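Local coordinates for major capsid protein (Faustovirus, PDB 5J7O), which probably builds the outer protein shell of a large double-stranded DNA virus, three double jelly-roll subunits joining into one capsomer, at residues Asp98-Met103 with Leu308-Val313; Ala121-Ile126 with Thr136-Ala141; Gln155-Gln160 with Leu340-Thr345; Arg176-Pro181 with Ser330-Thr335; Val189-Asn194 with Phe301-Pro306. All coordinates share one frame; numbering follows the deposited sequence.

Overall arrangement
Following the chain from its N terminus, residues 98-103 open contact 1. Contact 2 closes first, with nine residues between its segments (121-126 with 136-141), nested inside the loop of contact 1 and in series with the rest. Residues 155-160, 176-181 and 189-194 then open contacts 3, 4 and 5 in turn. Contact 5 closes at 301-306, inside the loops of contacts 1, 3 and 4; contact 1 closes at 308-313, crossing contacts 3 and 4; contact 4 closes at 330-335, nested in contact 3, which closes last at 340-345. Contacts 1 and 5 touch and tie two sheets together. Contacts 2 and 3 touch about neighbouring strands across the chain's centre from them, and contact 4 lies between.

Contact 1: Asp98-Met103 with Leu308-Val313; sequences DFFSDM and LAIASV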
# COMPACT_ATOMS: atom_id res chain seq x y z
N ASP B 98 38.45 8.49 -10.78
CA ASP B 98 39.14 7.25 -11.11
C ASP B 98 38.17 6.19 -11.60
O ASP B 98 38.55 5.32 -12.40
CB ASP B 98 39.91 6.74 -9.89
CG ASP B 98 40.89 7.75 -9.35
OD1 ASP B 98 41.62 8.36 -10.16
OD2 ASP B 98 40.93 7.95 -8.11
N PHE B 99 36.92 6.24 -11.14
CA PHE B 99 35.87 5.34 -11.56
C PHE B 99 34.60 6.15 -11.78
O PHE B 99 34.45 7.25 -11.24
CB PHE B 99 35.61 4.24 -10.52
CG PHE B 99 36.82 3.41 -10.17
CD1 PHE B 99 37.77 3.89 -9.29
CD2 PHE B 99 36.99 2.15 -10.71
CE1 PHE B 99 38.88 3.14 -8.97
CE2 PHE B 99 38.10 1.39 -10.39
CZ PHE B 99 39.04 1.88 -9.52
N PHE B 100 33.69 5.61 -12.59
CA PHE B 100 32.36 6.18 -12.71
C PHE B 100 31.32 5.10 -12.46
O PHE B 100 31.53 3.92 -12.77
CB PHE B 100 32.12 6.87 -14.07
CG PHE B 100 32.46 6.02 -15.27
CD1 PHE B 100 33.75 6.03 -15.80
CD2 PHE B 100 31.50 5.26 -15.90
CE1 PHE B 100 34.06 5.27 -16.91
CE2 PHE B 100 31.80 4.49 -17.01
CZ PHE B 100 33.09 4.50 -17.51
N SER B 101 30.20 5.50 -11.87
CA SER B 101 29.22 4.55 -11.35
C SER B 101 27.82 4.84 -11.87
O SER B 101 27.58 4.84 -13.09
CB SER B 101 29.23 4.57 -9.82
OG SER B 101 28.52 3.47 -9.29
N ASP B 102 26.87 5.08 -10.96
CA ASP B 102 25.47 5.21 -11.34
C ASP B 102 25.24 6.45 -12.18
O ASP B 102 25.90 7.48 -12.03
CB ASP B 102 24.59 5.24 -10.09
CG ASP B 102 25.00 6.32 -9.11
OD1 ASP B 102 26.04 6.15 -8.44
OD2 ASP B 102 24.28 7.33 -8.99
N MET B 103 24.27 6.35 -13.10
CA MET B 103 23.96 7.41 -14.04
C MET B 103 22.46 7.68 -14.04
O MET B 103 21.65 6.75 -13.93
CB MET B 103 24.43 7.06 -15.45
CG MET B 103 25.93 6.86 -15.58
SD MET B 103 26.45 6.53 -17.27
CE MET B 103 28.23 6.43 -17.05
N LEU B 308 30.94 -2.26 -8.43
CA LEU B 308 31.22 -2.57 -9.83
C LEU B 308 31.49 -1.31 -10.66
O LEU B 308 31.24 -1.29 -11.86
CB LEU B 308 30.07 -3.36 -10.43
CG LEU B 308 29.57 -4.50 -9.54
CD1 LEU B 308 28.38 -5.20 -10.16
CD2 LEU B 308 30.70 -5.48 -9.25
N ALA B 309 31.99 -0.26 -10.02
CA ALA B 309 32.36 0.95 -10.74
C ALA B 309 33.43 0.62 -11.79
O ALA B 309 34.28 -0.24 -11.59
CB ALA B 309 32.87 2.02 -9.78
N ILE B 310 33.37 1.32 -12.91
CA ILE B 310 34.24 1.05 -14.05
C ILE B 310 35.49 1.91 -13.94
O ILE B 310 35.40 3.14 -13.77
CB ILE B 310 33.50 1.31 -15.37
CG1 ILE B 310 32.31 0.36 -15.51
CG2 ILE B 310 34.45 1.15 -16.55
CD1 ILE B 310 31.55 0.53 -16.80
N ALA B 311 36.65 1.28 -14.05
CA ALA B 311 37.91 2.01 -14.01
C ALA B 311 38.01 2.96 -15.20
O ALA B 311 37.88 2.53 -16.35
CB ALA B 311 39.09 1.03 -14.01
N SER B 312 38.22 4.24 -14.91
CA SER B 312 38.29 5.24 -15.97
C SER B 312 39.42 4.95 -16.95
O SER B 312 39.33 5.31 -18.13
CB SER B 312 38.46 6.64 -15.37
OG SER B 312 38.47 7.63 -16.37
N VAL B 313 40.48 4.28 -16.49
CA VAL B 313 41.58 3.94 -17.39
C VAL B 313 41.20 2.77 -18.29
O VAL B 313 41.64 2.71 -19.45
CB VAL B 313 42.86 3.64 -16.58
CG1 VAL B 313 43.30 4.87 -15.81
CG2 VAL B 313 42.64 2.47 -15.64
O HOH W 1 40.82 4.36 -13.66
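Ile-310 CB lies over one face of the Phe-100 ring, displaced toward the rim, 4.2 Å from the ring centroid and 23° off the normal, a CH-pi contact. Ile-310 CG2 comes within 3.7 Å of Phe-100 CZ. Phe-100 CG sits in the crowded position between backbone N and carbonyl carbon (chi1 51°), which starts the ring toward the neighbouring strand. The Phe-99 ring, on the other side of the sheet, meets Ala-311 obliquely, with CD2 3.4 Å from Ala-311 CA. Beside it, Phe-99 CB packs against Ala-309 CB at 3.6 Å, and Ile-59 of the third subunit touches both residues. Phe-100 and Ile-310 exchange two backbone hydrogen bonds, and Ser-312 N reaches Asp-98 O at 2.8 Å in a nearly straight bond (169°). A water that donates to Asp-98 O and accepts from Val-313 N extends this end. Asp-98 and Phe-99 together face Ile-399 in a classic beta bulge, and strand 99-109 pairs with both 310-311 and 389-401 in one antiparallel jelly-roll sheet.

Contact 2: Ala121-Ile126 with Thr136-Ala141; sequences ALPAFI and TSVVSA
Leu-122 can be followed outward against Val-138 and Ser-137. Its CB packs on Val-138 CG1 at 3.8 Å; beyond CG the branches part, CD2 staying 4.1 Å from Val-138 CG1 while CD1 presses on the backbone, 3.4 Å from Ser-137 C. The Leu-122 and Val-138 side chains point oppositely and pass alongside one another. Val-138 CG2, anti to its own backbone N, enters between the main chain and a ring: Pro-123 O is 3.5 Å from CG2, and Phe-125 CD1 approaches the same methyl obliquely at 3.5 Å. The one hydrogen bond between the segments is bent, Ile-126 N donating to Ser-140 OG over 3.0 Å at 141°. Gly-127 N donates to that hydroxyl as well, so two successive backbone amides grip one oxygen. The segments run in nearly the same direction, 12° apart, without any backbone-to-backbone hydrogen bond between them. Residues 121-126 form an irregular loop packed on strand 138-142, which pairs with strands 131-133 and 149-158, while Val-257 of the second subunit packs on Phe-125.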
# COMPACT_ATOMS: atom_id res chain seq x y z
N ALA B 121 -20.58 17.65 -33.61
CA ALA B 121 -22.00 17.55 -33.90
C ALA B 121 -22.69 16.63 -32.90
O ALA B 121 -22.10 15.68 -32.39
CB ALA B 121 -22.22 17.04 -35.33
N LEU B 122 -23.96 16.93 -32.63
CA LEU B 122 -24.74 16.13 -31.70
C LEU B 122 -24.96 14.72 -32.25
O LEU B 122 -24.88 14.50 -33.46
CB LEU B 122 -26.08 16.81 -31.44
CG LEU B 122 -26.02 18.10 -30.62
CD1 LEU B 122 -27.20 19.00 -30.95
CD2 LEU B 122 -25.99 17.79 -29.13
N PRO B 123 -25.22 13.76 -31.37
CA PRO B 123 -25.48 12.39 -31.84
C PRO B 123 -26.78 12.31 -32.63
O PRO B 123 -27.62 13.21 -32.60
CB PRO B 123 -25.56 11.57 -30.54
CG PRO B 123 -24.89 12.42 -29.51
CD PRO B 123 -25.17 13.83 -29.90
N ALA B 124 -26.94 11.20 -33.34
CA ALA B 124 -28.12 10.99 -34.16
C ALA B 124 -29.36 10.79 -33.29
O ALA B 124 -29.29 10.70 -32.06
CB ALA B 124 -27.92 9.78 -35.08
N PHE B 125 -30.51 10.74 -33.95
CA PHE B 125 -31.77 10.51 -33.26
C PHE B 125 -31.83 9.09 -32.69
O PHE B 125 -31.30 8.15 -33.28
CB PHE B 125 -32.95 10.73 -34.21
CG PHE B 125 -33.06 12.13 -34.73
CD1 PHE B 125 -33.00 13.21 -33.86
CD2 PHE B 125 -33.24 12.37 -36.08
CE1 PHE B 125 -33.11 14.51 -34.34
CE2 PHE B 125 -33.34 13.66 -36.57
CZ PHE B 125 -33.28 14.73 -35.70
N ILE B 126 -32.48 8.96 -31.54
CA ILE B 126 -32.70 7.65 -30.93
C ILE B 126 -34.10 7.17 -31.28
O ILE B 126 -34.28 6.09 -31.84
CB ILE B 126 -32.49 7.69 -29.41
CG1 ILE B 126 -31.02 7.98 -29.08
CG2 ILE B 126 -32.92 6.37 -28.78
CD1 ILE B 126 -30.73 8.02 -27.59
N THR B 136 -28.05 23.18 -29.92
CA THR B 136 -27.74 22.93 -28.52
C THR B 136 -28.31 21.62 -27.97
O THR B 136 -27.97 21.26 -26.84
CB THR B 136 -28.25 24.09 -27.64
OG1 THR B 136 -29.63 24.34 -27.93
CG2 THR B 136 -27.44 25.35 -27.91
N SER B 137 -29.15 20.91 -28.72
CA SER B 137 -29.68 19.64 -28.24
C SER B 137 -30.26 18.86 -29.41
O SER B 137 -30.67 19.44 -30.43
CB SER B 137 -30.74 19.83 -27.16
OG SER B 137 -31.94 20.35 -27.70
N VAL B 138 -30.30 17.54 -29.26
CA VAL B 138 -30.94 16.64 -30.21
C VAL B 138 -32.01 15.86 -29.45
O VAL B 138 -31.72 15.22 -28.43
CB VAL B 138 -29.93 15.70 -30.89
CG1 VAL B 138 -29.01 15.04 -29.86
CG2 VAL B 138 -30.66 14.66 -31.72
N VAL B 139 -33.25 15.94 -29.93
CA VAL B 139 -34.40 15.38 -29.22
C VAL B 139 -35.14 14.43 -30.16
O VAL B 139 -35.40 14.77 -31.32
CB VAL B 139 -35.35 16.49 -28.72
CG1 VAL B 139 -36.61 15.88 -28.12
CG2 VAL B 139 -34.65 17.37 -27.70
N SER B 140 -35.47 13.25 -29.64
CA SER B 140 -36.33 12.29 -30.33
C SER B 140 -37.23 11.64 -29.30
O SER B 140 -37.10 11.87 -28.09
CB SER B 140 -35.51 11.24 -31.09
OG SER B 140 -34.60 10.58 -30.23
N ALA B 141 -38.15 10.80 -29.77
CA ALA B 141 -39.11 10.19 -28.87
C ALA B 141 -39.60 8.86 -29.43
O ALA B 141 -39.47 8.58 -30.63
CB ALA B 141 -40.31 11.11 -28.61

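Contact 3: Gln155-Gln160 with Leu340-Thr345; sequences QSYVNQ and LFLQTT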
# COMPACT_ATOMS: atom_id res chain seq x y z
N GLN B 155 -30.17 14.52 -25.88
CA GLN B 155 -28.72 14.54 -25.74
C GLN B 155 -28.20 15.94 -26.03
O GLN B 155 -28.67 16.60 -26.96
CB GLN B 155 -28.05 13.52 -26.67
CG GLN B 155 -28.27 12.07 -26.25
CD GLN B 155 -27.55 11.09 -27.15
OE1 GLN B 155 -27.90 10.94 -28.33
NE2 GLN B 155 -26.54 10.41 -26.61
N SER B 156 -27.23 16.38 -25.23
CA SER B 156 -26.66 17.71 -25.38
C SER B 156 -25.23 17.69 -24.85
O SER B 156 -24.73 16.66 -24.37
CB SER B 156 -27.51 18.76 -24.67
OG SER B 156 -27.63 18.48 -23.29
N TYR B 157 -24.57 18.84 -24.93
CA TYR B 157 -23.22 19.01 -24.42
C TYR B 157 -23.22 20.04 -23.30
O TYR B 157 -23.86 21.09 -23.41
CB TYR B 157 -22.25 19.44 -25.52
CG TYR B 157 -22.08 18.42 -26.62
CD1 TYR B 157 -21.47 17.20 -26.36
CD2 TYR B 157 -22.52 18.67 -27.91
CE1 TYR B 157 -21.31 16.26 -27.36
CE2 TYR B 157 -22.36 17.74 -28.91
CZ TYR B 157 -21.76 16.53 -28.63
OH TYR B 157 -21.60 15.60 -29.63
N VAL B 158 -22.50 19.73 -22.22
CA VAL B 158 -22.40 20.61 -21.06
C VAL B 158 -20.95 20.64 -20.60
O VAL B 158 -20.14 19.77 -20.93
CB VAL B 158 -23.31 20.16 -19.90
CG1 VAL B 158 -24.78 20.36 -20.26
CG2 VAL B 158 -23.04 18.71 -19.53
N ASN B 159 -20.62 21.68 -19.83
CA ASN B 159 -19.36 21.71 -19.11
C ASN B 159 -19.59 21.11 -17.72
O ASN B 159 -20.66 20.58 -17.43
CB ASN B 159 -18.80 23.13 -19.06
CG ASN B 159 -19.82 24.15 -18.57
OD1 ASN B 159 -20.90 23.79 -18.10
ND2 ASN B 159 -19.47 25.43 -18.68
N GLN B 160 -18.58 21.18 -16.84
CA GLN B 160 -18.72 20.57 -15.53
C GLN B 160 -19.85 21.22 -14.73
O GLN B 160 -20.61 20.53 -14.04
CB GLN B 160 -17.41 20.65 -14.74
CG GLN B 160 -17.49 19.94 -13.40
CD GLN B 160 -16.25 20.11 -12.55
OE1 GLN B 160 -15.70 21.21 -12.46
NE2 GLN B 160 -15.80 19.03 -11.93
N LEU B 340 -15.89 19.28 -21.41
CA LEU B 340 -16.99 19.10 -22.36
C LEU B 340 -17.56 17.71 -22.16
O LEU B 340 -16.83 16.72 -22.29
CB LEU B 340 -16.52 19.30 -23.80
CG LEU B 340 -17.58 19.24 -24.90
CD1 LEU B 340 -18.50 20.45 -24.83
CD2 LEU B 340 -16.92 19.13 -26.27
N PHE B 341 -18.85 17.63 -21.84
CA PHE B 341 -19.49 16.37 -21.49
C PHE B 341 -20.76 16.18 -22.30
O PHE B 341 -21.52 17.14 -22.51
CB PHE B 341 -19.82 16.31 -20.00
CG PHE B 341 -18.66 16.64 -19.11
CD1 PHE B 341 -17.79 15.65 -18.68
CD2 PHE B 341 -18.43 17.94 -18.70
CE1 PHE B 341 -16.72 15.95 -17.86
CE2 PHE B 341 -17.36 18.25 -17.88
CZ PHE B 341 -16.50 17.25 -17.46
N LEU B 342 -20.99 14.96 -22.76
CA LEU B 342 -22.22 14.60 -23.46
C LEU B 342 -23.26 14.18 -22.43
O LEU B 342 -23.08 13.18 -21.72
CB LEU B 342 -21.97 13.47 -24.46
CG LEU B 342 -23.23 12.92 -25.15
CD1 LEU B 342 -23.75 13.90 -26.19
CD2 LEU B 342 -22.96 11.56 -25.76
N GLN B 343 -24.35 14.94 -22.35
CA GLN B 343 -25.44 14.63 -21.43
C GLN B 343 -26.46 13.75 -22.14
O GLN B 343 -27.04 14.16 -23.15
CB GLN B 343 -26.09 15.92 -20.92
CG GLN B 343 -27.32 15.69 -20.05
CD GLN B 343 -27.89 16.99 -19.51
OE1 GLN B 343 -27.36 18.07 -19.76
NE2 GLN B 343 -28.97 16.88 -18.75
N THR B 344 -26.67 12.55 -21.61
CA THR B 344 -27.65 11.60 -22.15
C THR B 344 -28.81 11.51 -21.17
O THR B 344 -28.64 11.00 -20.05
CB THR B 344 -27.02 10.24 -22.39
OG1 THR B 344 -26.07 10.32 -23.46
CG2 THR B 344 -28.08 9.21 -22.75
N THR B 345 -29.98 11.99 -21.58
CA THR B 345 -31.15 12.03 -20.72
C THR B 345 -32.30 11.28 -21.37
O THR B 345 -32.62 11.51 -22.54
CB THR B 345 -31.58 13.47 -20.42
OG1 THR B 345 -31.66 14.21 -21.65
CG2 THR B 345 -30.58 14.13 -19.51
O HOH W 2 -29.44 16.43 -22.76
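An antiparallel beta ladder joins strands 149-158 and 341-351, neighbours inside a seven-stranded mixed sheet. Its register rests on two hydrogen-bonded pairs, Ser-156 with Gln-343 and Val-158 with Phe-341, each closed by two backbone bonds; Gln-343 N to Ser-156 O measures 2.7 Å. Between them Tyr-157 and Leu-342 form a non-hydrogen-bonded pair. Leu-342 CG lies anti to the backbone N (chi1 174°), and Leu-342 CD1 beyond it meets Tyr-157 CE1 obliquely at 3.6 Å. Leu-340 CD1 packs against Tyr-157 CB at 3.9 Å. The opposite face carries Val-158 and Phe-341, whose side chains cross at about a right angle. The Phe-341 ring turns its edge to the chain where the first strand ends: CD2 lies 3.4 Å from Val-158 O, and CE2 lies 3.3 Å from Gln-160 N. Ile-241 of the third subunit packs on the same phenylalanine. A water bonds Ser-156 OG and, weakly, Gln-343 O. The Gln-155 and Thr-344 side chains run alongside with a common direction, and Gln-155 NE2 donates to Thr-344 OG1 over 3.2 Å at 162°, with the hydroxyl oxygen only 12° out of the amide plane.

Contact 4: Arg176-Pro181 with Ser330-Thr335; sequences RYCEYP and SNILFT
Leu-333 and Tyr-177 form the tight part of this contact. Leu-333 CD1 stands over the centre of the Tyr-177 ring, 3.8 Å from the centroid and 10° off the normal, a CH-pi contact. Leu-333 CG lies anti to the backbone N (chi1 -173°), on the way to that methyl's place above the ring. Ile-332 comes from another direction, its CG2 in the ring plane at the edge and 3.7 Å from Tyr-177 CD2. On the more exposed side the Arg-176 side chain is looser: its CG comes no closer than 4.3 Å to Phe-334 CB, and the guanidinium turns to Gln-284 O and, by cation-pi, to Trp-465. Phe-334 is the exception there, its CE1 3.7 Å from Cys-178 CB. Backbone bonds join Phe-334 N to Arg-176 O (2.8 Å), Arg-176 N to Phe-334 O and, just past the paired strands, Cys-178 N to Ile-332 O. Strand 333-336, outermost within this chain, lies beside strand 170-177 in a short three-stranded antiparallel sheet.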
# COMPACT_ATOMS: atom_id res chain seq x y z
N ARG B 176 -2.60 14.84 -21.45
CA ARG B 176 -2.13 13.91 -20.44
C ARG B 176 -0.86 13.25 -20.96
O ARG B 176 -0.64 13.17 -22.17
CB ARG B 176 -3.17 12.84 -20.12
CG ARG B 176 -2.87 11.49 -20.75
CD ARG B 176 -4.11 10.62 -20.81
NE ARG B 176 -4.66 10.32 -19.49
CZ ARG B 176 -5.91 9.93 -19.27
NH1 ARG B 176 -6.76 9.80 -20.29
NH2 ARG B 176 -6.33 9.68 -18.04
N TYR B 177 -0.03 12.79 -20.03
CA TYR B 177 1.11 11.96 -20.37
C TYR B 177 0.75 10.49 -20.26
O TYR B 177 -0.12 10.10 -19.47
CB TYR B 177 2.31 12.28 -19.48
CG TYR B 177 3.09 13.49 -19.92
CD1 TYR B 177 2.77 14.76 -19.44
CD2 TYR B 177 4.13 13.38 -20.83
CE1 TYR B 177 3.48 15.88 -19.86
CE2 TYR B 177 4.84 14.49 -21.25
CZ TYR B 177 4.51 15.74 -20.76
OH TYR B 177 5.22 16.84 -21.18
N CYS B 178 1.41 9.66 -21.06
CA CYS B 178 1.28 8.23 -20.90
C CYS B 178 1.82 7.80 -19.54
O CYS B 178 2.58 8.53 -18.89
CB CYS B 178 2.01 7.49 -22.02
SG CYS B 178 3.81 7.58 -21.91
N GLU B 179 1.39 6.63 -19.08
CA GLU B 179 1.88 6.12 -17.81
C GLU B 179 3.36 5.79 -17.93
O GLU B 179 3.81 5.25 -18.95
CB GLU B 179 1.09 4.90 -17.37
CG GLU B 179 -0.29 5.24 -16.82
CD GLU B 179 -0.94 4.08 -16.10
OE1 GLU B 179 -0.69 2.93 -16.50
OE2 GLU B 179 -1.68 4.33 -15.13
N TYR B 180 4.11 6.13 -16.89
CA TYR B 180 5.56 5.96 -16.86
C TYR B 180 6.23 6.60 -18.08
O TYR B 180 6.90 5.91 -18.86
CB TYR B 180 5.92 4.48 -16.75
CG TYR B 180 5.27 3.84 -15.54
CD1 TYR B 180 5.78 4.06 -14.27
CD2 TYR B 180 4.14 3.05 -15.67
CE1 TYR B 180 5.19 3.49 -13.16
CE2 TYR B 180 3.54 2.48 -14.56
CZ TYR B 180 4.07 2.70 -13.31
OH TYR B 180 3.49 2.14 -12.20
N PRO B 181 6.09 7.92 -18.25
CA PRO B 181 6.67 8.55 -19.45
C PRO B 181 8.18 8.42 -19.53
O PRO B 181 8.73 8.28 -20.62
CB PRO B 181 6.24 10.02 -19.31
CG PRO B 181 5.19 10.05 -18.23
CD PRO B 181 5.50 8.90 -17.34
N SER B 330 4.06 11.72 -30.16
CA SER B 330 2.71 11.17 -30.21
C SER B 330 2.55 9.89 -29.39
O SER B 330 1.42 9.44 -29.21
CB SER B 330 2.32 10.90 -31.67
OG SER B 330 3.39 10.31 -32.39
N ASN B 331 3.64 9.30 -28.91
CA ASN B 331 3.57 8.14 -28.03
C ASN B 331 3.78 8.50 -26.56
O ASN B 331 3.71 7.61 -25.71
CB ASN B 331 4.60 7.09 -28.45
CG ASN B 331 4.24 6.40 -29.75
OD1 ASN B 331 3.06 6.24 -30.07
ND2 ASN B 331 5.25 5.98 -30.50
N ILE B 332 4.03 9.77 -26.26
CA ILE B 332 4.30 10.21 -24.90
C ILE B 332 3.19 11.12 -24.38
O ILE B 332 2.77 10.99 -23.22
CB ILE B 332 5.67 10.92 -24.82
CG1 ILE B 332 6.79 9.97 -25.26
CG2 ILE B 332 5.93 11.45 -23.42
CD1 ILE B 332 6.86 8.70 -24.44
N LEU B 333 2.71 12.04 -25.21
CA LEU B 333 1.72 13.03 -24.82
C LEU B 333 0.44 12.79 -25.61
O LEU B 333 0.49 12.56 -26.82
CB LEU B 333 2.25 14.44 -25.09
CG LEU B 333 1.43 15.64 -24.60
CD1 LEU B 333 1.47 15.73 -23.08
CD2 LEU B 333 1.97 16.91 -25.23
N PHE B 334 -0.70 12.83 -24.93
CA PHE B 334 -1.96 12.43 -25.53
C PHE B 334 -3.07 13.43 -25.23
O PHE B 334 -3.08 14.09 -24.19
CB PHE B 334 -2.40 11.04 -25.04
CG PHE B 334 -1.50 9.94 -25.49
CD1 PHE B 334 -0.36 9.63 -24.78
CD2 PHE B 334 -1.80 9.21 -26.63
CE1 PHE B 334 0.48 8.61 -25.19
CE2 PHE B 334 -0.97 8.18 -27.05
CZ PHE B 334 0.17 7.89 -26.32
N THR B 335 -3.99 13.54 -26.19
CA THR B 335 -5.22 14.29 -26.00
C THR B 335 -6.19 13.48 -25.15
O THR B 335 -6.25 12.25 -25.24
CB THR B 335 -5.84 14.60 -27.37
OG1 THR B 335 -5.03 15.57 -28.05
CG2 THR B 335 -7.25 15.13 -27.24

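Contact 5: Val189-Asn194 with Phe301-Pro306; sequences VKFEVN and FWFRDP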
# COMPACT_ATOMS: atom_id res chain seq x y z
N VAL B 189 18.73 2.76 -25.07
CA VAL B 189 19.77 3.37 -24.25
C VAL B 189 21.04 2.55 -24.44
O VAL B 189 21.04 1.34 -24.18
CB VAL B 189 19.37 3.42 -22.76
CG1 VAL B 189 20.49 4.04 -21.94
CG2 VAL B 189 18.08 4.19 -22.58
N LYS B 190 22.11 3.20 -24.89
CA LYS B 190 23.33 2.52 -25.29
C LYS B 190 24.52 2.98 -24.47
O LYS B 190 24.70 4.18 -24.23
CB LYS B 190 23.62 2.75 -26.78
CG LYS B 190 22.73 1.96 -27.73
CD LYS B 190 22.88 2.47 -29.16
CE LYS B 190 24.34 2.56 -29.57
NZ LYS B 190 24.49 3.16 -30.93
N PHE B 191 25.34 2.01 -24.05
CA PHE B 191 26.67 2.27 -23.49
C PHE B 191 27.68 1.80 -24.54
O PHE B 191 27.86 0.59 -24.73
CB PHE B 191 26.86 1.54 -22.16
CG PHE B 191 28.23 1.73 -21.57
CD1 PHE B 191 28.91 2.93 -21.72
CD2 PHE B 191 28.84 0.71 -20.86
CE1 PHE B 191 30.17 3.10 -21.18
CE2 PHE B 191 30.10 0.87 -20.31
CZ PHE B 191 30.76 2.07 -20.47
N GLU B 192 28.33 2.75 -25.19
CA GLU B 192 29.09 2.49 -26.41
C GLU B 192 30.58 2.68 -26.15
O GLU B 192 30.99 3.71 -25.59
CB GLU B 192 28.62 3.42 -27.53
CG GLU B 192 28.75 2.86 -28.92
CD GLU B 192 27.98 3.68 -29.94
OE1 GLU B 192 27.08 4.44 -29.53
OE2 GLU B 192 28.28 3.57 -31.15
N VAL B 193 31.38 1.70 -26.55
CA VAL B 193 32.84 1.75 -26.43
C VAL B 193 33.45 1.29 -27.74
O VAL B 193 33.11 0.21 -28.24
CB VAL B 193 33.36 0.89 -25.26
CG1 VAL B 193 34.86 1.05 -25.11
CG2 VAL B 193 32.65 1.25 -23.96
N ASN B 194 34.35 2.11 -28.30
CA ASN B 194 35.06 1.80 -29.54
C ASN B 194 34.11 1.59 -30.71
O ASN B 194 34.43 0.88 -31.67
CB ASN B 194 35.97 0.57 -29.38
CG ASN B 194 36.91 0.70 -28.21
OD1 ASN B 194 37.08 1.79 -27.66
ND2 ASN B 194 37.52 -0.41 -27.81
N PHE B 301 22.06 0.20 -16.02
CA PHE B 301 23.19 -0.65 -16.35
C PHE B 301 23.74 -1.32 -15.09
O PHE B 301 23.39 -0.97 -13.96
CB PHE B 301 24.28 0.15 -17.05
CG PHE B 301 23.91 0.62 -18.43
CD1 PHE B 301 23.68 -0.30 -19.44
CD2 PHE B 301 23.81 1.97 -18.71
CE1 PHE B 301 23.34 0.13 -20.72
CE2 PHE B 301 23.48 2.40 -19.98
CZ PHE B 301 23.24 1.48 -20.99
N TRP B 302 24.61 -2.31 -15.30
CA TRP B 302 25.12 -3.10 -14.18
C TRP B 302 26.03 -2.27 -13.28
O TRP B 302 26.05 -2.47 -12.06
CB TRP B 302 25.86 -4.34 -14.70
CG TRP B 302 27.28 -4.05 -15.07
CD1 TRP B 302 28.38 -4.19 -14.27
CD2 TRP B 302 27.75 -3.55 -16.32
NE1 TRP B 302 29.51 -3.81 -14.95
CE2 TRP B 302 29.15 -3.41 -16.21
CE3 TRP B 302 27.13 -3.20 -17.53
CZ2 TRP B 302 29.94 -2.94 -17.26
CZ3 TRP B 302 27.91 -2.74 -18.56
CH2 TRP B 302 29.30 -2.61 -18.42
N PHE B 303 26.75 -1.30 -13.85
CA PHE B 303 27.78 -0.59 -13.10
C PHE B 303 27.16 0.47 -12.20
O PHE B 303 27.85 1.40 -11.76
CB PHE B 303 28.82 0.03 -14.04
CG PHE B 303 28.23 0.88 -15.12
CD1 PHE B 303 27.87 2.20 -14.88
CD2 PHE B 303 28.05 0.37 -16.40
CE1 PHE B 303 27.34 2.98 -15.90
CE2 PHE B 303 27.53 1.15 -17.41
CZ PHE B 303 27.17 2.46 -17.16
N ARG B 304 25.86 0.35 -11.93
CA ARG B 304 25.24 1.19 -10.92
C ARG B 304 25.69 0.78 -9.52
O ARG B 304 25.80 1.63 -8.63
CB ARG B 304 23.72 1.10 -11.05
CG ARG B 304 22.92 1.61 -9.86
CD ARG B 304 21.48 1.84 -10.26
NE ARG B 304 21.40 2.73 -11.41
CZ ARG B 304 21.33 4.05 -11.32
NH1 ARG B 304 21.30 4.64 -10.13
NH2 ARG B 304 21.28 4.79 -12.42
N ASP B 305 25.97 -0.50 -9.33
CA ASP B 305 26.53 -1.02 -8.09
C ASP B 305 27.86 -0.33 -7.79
O ASP B 305 28.76 -0.37 -8.64
CB ASP B 305 26.71 -2.53 -8.22
CG ASP B 305 27.02 -3.21 -6.90
OD1 ASP B 305 27.57 -2.57 -5.98
OD2 ASP B 305 26.72 -4.42 -6.78
N PRO B 306 28.02 0.30 -6.63
CA PRO B 306 29.32 0.92 -6.31
C PRO B 306 30.48 -0.06 -6.36
O PRO B 306 31.59 0.32 -6.78
CB PRO B 306 29.11 1.48 -4.90
CG PRO B 306 27.63 1.68 -4.79
CD PRO B 306 27.01 0.57 -5.59
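Phe-191 overlaps Phe-301 with its CB, which lies over one face of that ring, 4.1 Å from the centroid and displaced toward the rim, a CH-pi contact. Val-189, two residues back on the same side of the strand, adds CG1 at 3.9 Å from Phe-301 CZ, meeting the ring obliquely. Phe-191 CG lies anti to the backbone N (chi1 178°), and the ring beyond it meets the other two aromatic residues of 301-306. Phe-303 turns its edge to the face of Phe-191 in a T-shaped stack, centroids 5.2 Å apart and planes at 61°; the closest atoms are Phe-191 CD2 and Phe-303 CE2 at 3.7 Å. Trp-302 instead reaches the edge of the Phe-191 ring, near its plane, with Trp-302 CH2 4.0 Å from Phe-191 CE2. Phe-303 also places CD2 over one face of the indole. Ile-310 touches Phe-191, Trp-302 and Phe-303 alike, which joins this cluster to strand 310-311. Lys-190 and Glu-192 form a salt bridge, its hydrogen bond weak, within the strand. No hydrogen bond links the segments: strand 189-193 and the loop between two strands, 293-298 and 310-311, of another sheet are joined by apolar, largely aromatic packing.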